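Local coordinates for Oxidored_FMN domain-containing protein ([Pseudomonas] geniculata N1, PDB 6L6J), which probably acts as an amine oxidase on 6-hydroxypseudooxynicotine, using flavin mononucleotide and a [4Fe-4S] cluster as redox cofactors, at residues P12-G16 with P17-K21; Q451-P454 with N455-M458; G660-A663 with G664-G668. All coordinates share one frame; numbering follows the deposited sequence.

Interaction 1 (P12-G16 with P17-K21)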
loop_
_atom_site.group_PDB
_atom_site.type_symbol
_atom_site.label_atom_id
_atom_site.label_comp_id
_atom_site.label_asym_id
_atom_site.label_seq_id
_atom_site.Cartn_x
_atom_site.Cartn_y
_atom_site.Cartn_z
ATOM N N PRO A 12 -8.618 -11.722 -25.391
ATOM C CA PRO A 12 -8.000 -12.825 -24.665
ATOM C C PRO A 12 -6.513 -12.968 -25.017
ATOM O O PRO A 12 -6.127 -12.499 -26.072
ATOM C CB PRO A 12 -8.800 -14.072 -25.089
ATOM C CG PRO A 12 -10.098 -13.511 -25.636
ATOM C CD PRO A 12 -9.698 -12.190 -26.272
ATOM N N VAL A 13 -5.735 -13.569 -24.109
ATOM C CA VAL A 13 -4.271 -13.796 -24.276
ATOM C C VAL A 13 -3.947 -15.233 -23.882
ATOM O O VAL A 13 -4.205 -15.579 -22.735
ATOM C CB VAL A 13 -3.413 -12.804 -23.468
ATOM C CG1 VAL A 13 -1.942 -13.175 -23.509
ATOM C CG2 VAL A 13 -3.609 -11.362 -23.921
ATOM N N GLN A 14 -3.388 -16.006 -24.813
ATOM C CA GLN A 14 -2.892 -17.379 -24.574
ATOM C C GLN A 14 -1.675 -17.273 -23.674
ATOM O O GLN A 14 -0.757 -16.561 -24.071
ATOM C CB GLN A 14 -2.573 -18.098 -25.880
ATOM C CG GLN A 14 -3.802 -18.778 -26.479
ATOM C CD GLN A 14 -3.481 -19.421 -27.803
ATOM O OE1 GLN A 14 -2.555 -20.235 -27.904
ATOM N NE2 GLN A 14 -4.240 -19.048 -28.828
ATOM N N ILE A 15 -1.738 -17.898 -22.486
ATOM C CA ILE A 15 -0.613 -18.076 -21.524
ATOM C C ILE A 15 -0.390 -19.571 -21.419
ATOM O O ILE A 15 -1.151 -20.214 -20.685
ATOM C CB ILE A 15 -0.877 -17.453 -20.130
ATOM C CG1 ILE A 15 -1.358 -16.000 -20.207
ATOM C CG2 ILE A 15 0.366 -17.566 -19.262
ATOM C CD1 ILE A 15 -1.887 -15.468 -18.910
ATOM N N GLY A 16 0.584 -20.090 -22.166
ATOM C CA GLY A 16 0.837 -21.537 -22.262
ATOM C C GLY A 16 -0.456 -22.280 -22.582
ATOM O O GLY A 16 -1.202 -21.861 -23.456
ATOM N N PRO A 17 -0.786 -23.380 -21.872
ATOM C CA PRO A 17 -1.989 -24.146 -22.189
ATOM C C PRO A 17 -3.312 -23.548 -21.690
ATOM O O PRO A 17 -4.292 -24.193 -21.877
ATOM C CB PRO A 17 -1.739 -25.467 -21.455
ATOM C CG PRO A 17 -0.909 -25.065 -20.237
ATOM C CD PRO A 17 -0.020 -23.955 -20.746
ATOM N N VAL A 18 -3.312 -22.375 -21.055
ATOM C CA VAL A 18 -4.566 -21.693 -20.604
ATOM C C VAL A 18 -4.675 -20.357 -21.342
ATOM O O VAL A 18 -3.742 -20.013 -22.093
ATOM C CB VAL A 18 -4.635 -21.489 -19.074
ATOM C CG1 VAL A 18 -4.678 -22.814 -18.328
ATOM C CG2 VAL A 18 -3.508 -20.619 -18.542
ATOM N N THR A 19 -5.777 -19.644 -21.113
ATOM C CA THR A 19 -6.141 -18.381 -21.799
ATOM C C THR A 19 -6.852 -17.469 -20.794
ATOM O O THR A 19 -7.731 -17.965 -20.076
ATOM C CB THR A 19 -7.011 -18.686 -23.034
ATOM O OG1 THR A 19 -6.251 -19.535 -23.905
ATOM C CG2 THR A 19 -7.460 -17.442 -23.781
ATOM N N THR A 20 -6.509 -16.182 -20.769
ATOM C CA THR A 20 -7.172 -15.153 -19.925
ATOM C C THR A 20 -8.193 -14.402 -20.784
ATOM O O THR A 20 -7.856 -14.072 -21.919
ATOM C CB THR A 20 -6.149 -14.226 -19.250
ATOM O OG1 THR A 20 -6.855 -13.285 -18.437
ATOM C CG2 THR A 20 -5.261 -13.480 -20.218
ATOM N N LYS A 21 -9.381 -14.107 -20.245
ATOM C CA LYS A 21 -10.453 -13.403 -21.003
ATOM C C LYS A 21 -10.061 -11.963 -21.351
ATOM O O LYS A 21 -10.766 -11.364 -22.206
ATOM C CB LYS A 21 -11.777 -13.422 -20.234
ATOM C CG LYS A 21 -11.730 -12.876 -18.812
ATOM C CD LYS A 21 -13.105 -12.680 -18.224
ATOM C CE LYS A 21 -13.146 -12.771 -16.719
ATOM N NZ LYS A 21 -14.207 -11.902 -16.169
#

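Interaction 2 (Q451-P454 with N455-M458)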
loop_
_atom_site.group_PDB
_atom_site.type_symbol
_atom_site.label_atom_id
_atom_site.label_comp_id
_atom_site.label_asym_id
_atom_site.label_seq_id
_atom_site.Cartn_x
_atom_site.Cartn_y
_atom_site.Cartn_z
ATOM N N GLN A 451 -21.664 14.779 -6.601
ATOM C CA GLN A 451 -22.293 15.998 -7.189
ATOM C C GLN A 451 -23.199 15.661 -8.385
ATOM O O GLN A 451 -23.861 16.601 -8.863
ATOM C CB GLN A 451 -21.205 17.012 -7.561
ATOM C CG GLN A 451 -20.283 16.548 -8.681
ATOM C CD GLN A 451 -19.093 17.456 -8.839
ATOM O OE1 GLN A 451 -18.936 18.436 -8.102
ATOM N NE2 GLN A 451 -18.243 17.122 -9.798
ATOM N N THR A 452 -23.239 14.390 -8.823
ATOM C CA THR A 452 -24.074 13.872 -9.949
ATOM C C THR A 452 -25.248 13.030 -9.414
ATOM O O THR A 452 -25.872 12.276 -10.217
ATOM C CB THR A 452 -23.225 13.048 -10.929
ATOM O OG1 THR A 452 -22.635 11.969 -10.207
ATOM C CG2 THR A 452 -22.152 13.869 -11.611
ATOM N N MET A 453 -25.546 13.141 -8.114
ATOM C CA MET A 453 -26.605 12.350 -7.424
ATOM C C MET A 453 -27.677 13.310 -6.932
ATOM O O MET A 453 -27.378 14.221 -6.164
ATOM C CB MET A 453 -26.041 11.579 -6.228
ATOM C CG MET A 453 -24.871 10.690 -6.584
ATOM S SD MET A 453 -24.267 9.716 -5.191
ATOM C CE MET A 453 -23.812 8.198 -6.030
ATOM N N PRO A 454 -28.952 13.120 -7.330
ATOM C CA PRO A 454 -30.000 14.098 -7.037
ATOM C C PRO A 454 -30.393 14.092 -5.554
ATOM O O PRO A 454 -30.918 15.076 -5.091
ATOM C CB PRO A 454 -31.164 13.651 -7.932
ATOM C CG PRO A 454 -30.962 12.142 -8.071
ATOM C CD PRO A 454 -29.461 11.937 -8.044
ATOM N N ASN A 455 -30.098 12.998 -4.847
ATOM C CA ASN A 455 -30.402 12.833 -3.400
ATOM C C ASN A 455 -29.333 13.496 -2.517
ATOM O O ASN A 455 -29.535 13.481 -1.305
ATOM C CB ASN A 455 -30.599 11.363 -3.013
ATOM C CG ASN A 455 -29.506 10.427 -3.477
ATOM O OD1 ASN A 455 -28.945 10.613 -4.549
ATOM N ND2 ASN A 455 -29.242 9.389 -2.695
ATOM N N VAL A 456 -28.269 14.071 -3.091
ATOM C CA VAL A 456 -27.181 14.777 -2.349
ATOM C C VAL A 456 -27.271 16.294 -2.594
ATOM O O VAL A 456 -27.396 16.705 -3.765
ATOM C CB VAL A 456 -25.779 14.254 -2.728
ATOM C CG1 VAL A 456 -24.667 15.098 -2.112
ATOM C CG2 VAL A 456 -25.603 12.790 -2.344
ATOM N N SER A 457 -27.164 17.081 -1.516
ATOM C CA SER A 457 -26.997 18.556 -1.517
ATOM C C SER A 457 -25.642 18.891 -0.891
ATOM O O SER A 457 -25.354 18.384 0.217
ATOM C CB SER A 457 -28.132 19.234 -0.789
ATOM O OG SER A 457 -29.374 18.773 -1.306
ATOM N N MET A 458 -24.842 19.694 -1.583
ATOM C CA MET A 458 -23.454 20.034 -1.184
ATOM C C MET A 458 -23.372 21.541 -0.923
ATOM O O MET A 458 -23.601 22.294 -1.860
ATOM C CB MET A 458 -22.482 19.600 -2.288
ATOM C CG MET A 458 -22.677 18.141 -2.689
ATOM S SD MET A 458 -21.336 17.462 -3.694
ATOM C CE MET A 458 -19.993 17.396 -2.516
#

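Interaction 3 (G660-A663 with G664-G668)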
loop_
_atom_site.group_PDB
_atom_site.type_symbol
_atom_site.label_atom_id
_atom_site.label_comp_id
_atom_site.label_asym_id
_atom_site.label_seq_id
_atom_site.Cartn_x
_atom_site.Cartn_y
_atom_site.Cartn_z
ATOM N N GLY A 660 -15.988 6.724 7.940
ATOM C CA GLY A 660 -17.016 7.198 6.992
ATOM C C GLY A 660 -17.878 6.056 6.485
ATOM O O GLY A 660 -19.108 6.189 6.527
ATOM N N ARG A 661 -17.242 4.986 5.999
ATOM C CA ARG A 661 -17.905 3.772 5.465
ATOM C C ARG A 661 -18.728 3.126 6.578
ATOM O O ARG A 661 -19.910 2.814 6.314
ATOM C CB ARG A 661 -16.881 2.770 4.919
ATOM C CG ARG A 661 -17.516 1.574 4.212
ATOM C CD ARG A 661 -18.227 1.945 2.916
ATOM N NE ARG A 661 -17.632 1.243 1.783
ATOM C CZ ARG A 661 -17.055 1.805 0.720
ATOM N NH1 ARG A 661 -16.980 3.124 0.625
ATOM N NH2 ARG A 661 -16.542 1.040 -0.243
ATOM N N LYS A 662 -18.141 2.957 7.772
ATOM C CA LYS A 662 -18.790 2.283 8.931
ATOM C C LYS A 662 -20.102 3.003 9.258
ATOM O O LYS A 662 -21.159 2.342 9.256
ATOM C CB LYS A 662 -17.867 2.244 10.144
ATOM C CG LYS A 662 -18.346 1.381 11.300
ATOM C CD LYS A 662 -17.260 1.191 12.352
ATOM C CE LYS A 662 -17.768 0.757 13.711
ATOM N NZ LYS A 662 -16.797 1.136 14.769
ATOM N N ALA A 663 -20.052 4.320 9.454
ATOM C CA ALA A 663 -21.262 5.145 9.693
ATOM C C ALA A 663 -22.272 4.877 8.569
ATOM O O ALA A 663 -23.424 4.536 8.879
ATOM C CB ALA A 663 -20.890 6.606 9.797
ATOM N N GLY A 664 -21.839 4.985 7.312
ATOM C CA GLY A 664 -22.691 4.816 6.116
ATOM C C GLY A 664 -23.415 3.467 6.066
ATOM O O GLY A 664 -24.559 3.420 5.581
ATOM N N MET A 665 -22.768 2.396 6.524
ATOM C CA MET A 665 -23.324 1.015 6.463
ATOM C C MET A 665 -24.169 0.723 7.717
ATOM O O MET A 665 -25.141 -0.017 7.588
ATOM C CB MET A 665 -22.200 -0.021 6.350
ATOM C CG MET A 665 -21.328 0.153 5.133
ATOM S SD MET A 665 -22.118 -0.330 3.568
ATOM C CE MET A 665 -22.401 -2.076 3.870
ATOM N N ARG A 666 -23.795 1.266 8.879
ATOM C CA ARG A 666 -24.434 0.936 10.179
ATOM C C ARG A 666 -25.752 1.704 10.334
ATOM O O ARG A 666 -26.600 1.216 11.089
ATOM C CB ARG A 666 -23.510 1.207 11.377
ATOM C CG ARG A 666 -22.211 0.414 11.366
ATOM C CD ARG A 666 -22.343 -1.102 11.397
ATOM N NE ARG A 666 -21.109 -1.774 10.948
ATOM C CZ ARG A 666 -20.938 -2.449 9.790
ATOM N NH1 ARG A 666 -21.919 -2.595 8.909
ATOM N NH2 ARG A 666 -19.769 -3.013 9.537
ATOM N N TYR A 667 -25.937 2.848 9.665
ATOM C CA TYR A 667 -27.134 3.703 9.895
ATOM C C TYR A 667 -28.404 2.916 9.577
ATOM O O TYR A 667 -28.457 2.336 8.476
ATOM C CB TYR A 667 -27.160 4.970 9.047
ATOM C CG TYR A 667 -28.402 5.803 9.269
ATOM C CD1 TYR A 667 -28.697 6.317 10.524
ATOM C CD2 TYR A 667 -29.297 6.065 8.239
ATOM C CE1 TYR A 667 -29.836 7.072 10.748
ATOM C CE2 TYR A 667 -30.436 6.830 8.444
ATOM C CZ TYR A 667 -30.702 7.342 9.704
ATOM O OH TYR A 667 -31.813 8.098 9.956
ATOM N N GLY A 668 -29.357 2.900 10.523
ATOM C CA GLY A 668 -30.731 2.391 10.338
ATOM C C GLY A 668 -30.869 0.909 10.639
ATOM O O GLY A 668 -31.887 0.335 10.180
#

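Interaction 1 (P12-G16 with P17-K21)
Val13 and Thr20 face each other as a hydrogen-bonded antiparallel pair, and the methyl branch of the threonine does the touching: Thr20 CG2 lies 3.8 Å from Val13 CB. The threonine's first torsion (chi1 -179°) explains this, because it sets CG2 between the backbone N and carbonyl carbon while OG1 turns beside the carbonyl and bonds to the O of Asn22. Ile15, extended through CG1, brings CD1 to 4.1 Å from the same Thr20 CG2. Farther along this face, Val18 CG2 packs 4.4 Å from Ile15 CB. The opposite face carries Gln14 and Thr19, a non-hydrogen-bonded pair whose side chains run alongside each other. The aliphatic stem of Gln14 does the touching, its CG 3.6 Å from Thr19 OG1. In Thr19, chi1 of -59° puts OG1 beside the backbone N, next to Gln14, and sends CG2 to the side opposite that N, 3.9 Å from Pro12 CB.

The two strands form a beta hairpin closed by a type II' turn from Ile15 to Val18, with Gly16 and Pro17 at its corners. Gly16 has the positive phi (50°) that the first corner of such a turn requires. The hairpin lies across the end of the barrel where strands 220-229 and 316-319 begin: Ile15 touches Ala220 and Leu316, Val13 also reaches Leu316, and Val18 meets Ala220.

Two reciprocal backbone pairs hold the strands. Val13 and Thr20 exchange bonds in both directions, with Thr20 N 3.1 Å from Val13 O; next to the turn, Ile15 N donates to Val18 O at 2.9 Å and Val18 N returns a bond to Ile15 O.

Interaction 2 (Q451-P454 with N455-M458)
Asn455 and Met453 meet through the amide oxygen of the asparagine, which lies over the start of the methionine side chain: Asn455 OD1 is 3.5 Å from Met453 CB. The same oxygen stands 3.8 Å from Pro454 CD, so it sits at the junction of the two preceding residues. A first torsion of 50° places the amide between the asparagine's own N and carbonyl carbon, folding it back over the turn. The other end of the group is fixed from outside, since ND2 donates to the carbonyl oxygens of both Ala408 and Tyr412. Two bonds on one nitrogen should restrict rotation of the amide and hold OD1 on the Met453 side.

Met453 touches the following residues with its root rather than its thioether. Its CB is 4.1 Å from Val456 CG2, and both side chains also rest on Ala408 of helix 398-410. Pro454 and Asn455 occupy the corners of a type I beta turn from Met453 to Val456. The proline ring borders the next peptide, with Pro454 CB 3.3 Å from Asn455 N. The turn is closed by Val456 N donating to Met453 O at 3.2 Å; the bond is fairly straight at hydrogen (161°), although the donor stands well above the carbonyl plane (56° out of it).

This turn ends the connection that leads from helix 441-450 into strand 456-459, the outermost strand on one side of the parallel Rossmann-like sheet. Strand 413-417, helix 441-450 and strand 456-459 thus make a beta-alpha-beta crossover, and Ser457 pairs through its backbone with Val414 and Ile416.

Away from the turn, Met458 is extended as far as SD, which lies 3.9 Å from Gln451 CB; the bend at chi3 turns only the terminal methyl. Leu450 touches both Val456 and Met458.

Interaction 3 (G660-A663 with G664-G668)
Lys662 approaches the Arg666 guanidinium obliquely by way of its CG. The closer meeting of the two side chains is between their stems, Lys662 CG to Arg666 CG at 4.0 Å. Their charged ends stay apart, with Lys662 NZ 6.5 Å from Arg666 NE. The Tyr667 ring, in contrast, is flanked by aromatic groups from elsewhere in the chain: it stacks with His476 and makes edge-to-face contacts with Tyr412 and His385. Towards the helix, CB is the atom of the tyrosine side chain that comes nearest, with Tyr667 CB 3.8 Å from Ala663 O. The guanidinium of Arg661 is turned to another partner, its NH1 forming a salt bridge with Glu402.

Arg661 and Met665, one helical turn apart, lie side by side, with Arg661 CG 4.2 Å from Met665 CG. The chain of Arg661 starts with CG opposite its own N (chi1 -173°) and then bends at the next two torsions. Met665 CG lies beside its own backbone N (chi1 -59°), which brings it to 3.2 Å from Arg661 O. Both side chains rest on Trp376, and Met665 also touches Pro382.

The backbone gives the evidence for a regular helix. Gly664 N bonds to Gly660 O at 3.1 Å, and Arg666 N to Lys662 O at 2.9 Å, the latter nearly along the C=O axis. Tyr667 N still donates to Ala663 O, although Tyr667 is the first residue to leave helical angles. Met665 N and Arg666 N also make weak i to i-3 bonds with Lys662 O and Ala663 O.

Arg410 binds the carbonyls of Gly664 and Tyr667, so this end of helix 653-666 is tied to helix 398-410, which carries the ADP-site residue Ala399 near its start and follows what appears to be a GxGxxG-type turn of the Rossmann-like domain.

Interaction 1 stands apart from the other two: its centre is 43 Å from that of interaction 2 and 41 Å from that of interaction 3. It belongs to the FMN barrel, where Ile15 is about 11 Å, between side chains, from Pro28 of the flavin site. Interactions 2 and 3 lie closer together, with centres 18 Å and nearest atoms about 11 Å apart, and both make contacts with helix 398-410. Around the ADP, Gly660 is about 8 Å away and the Met458 side chain about 12 Å. Interaction 3 also lies near the iron-sulfur cluster, which is about 11 Å from the Arg661 side chain.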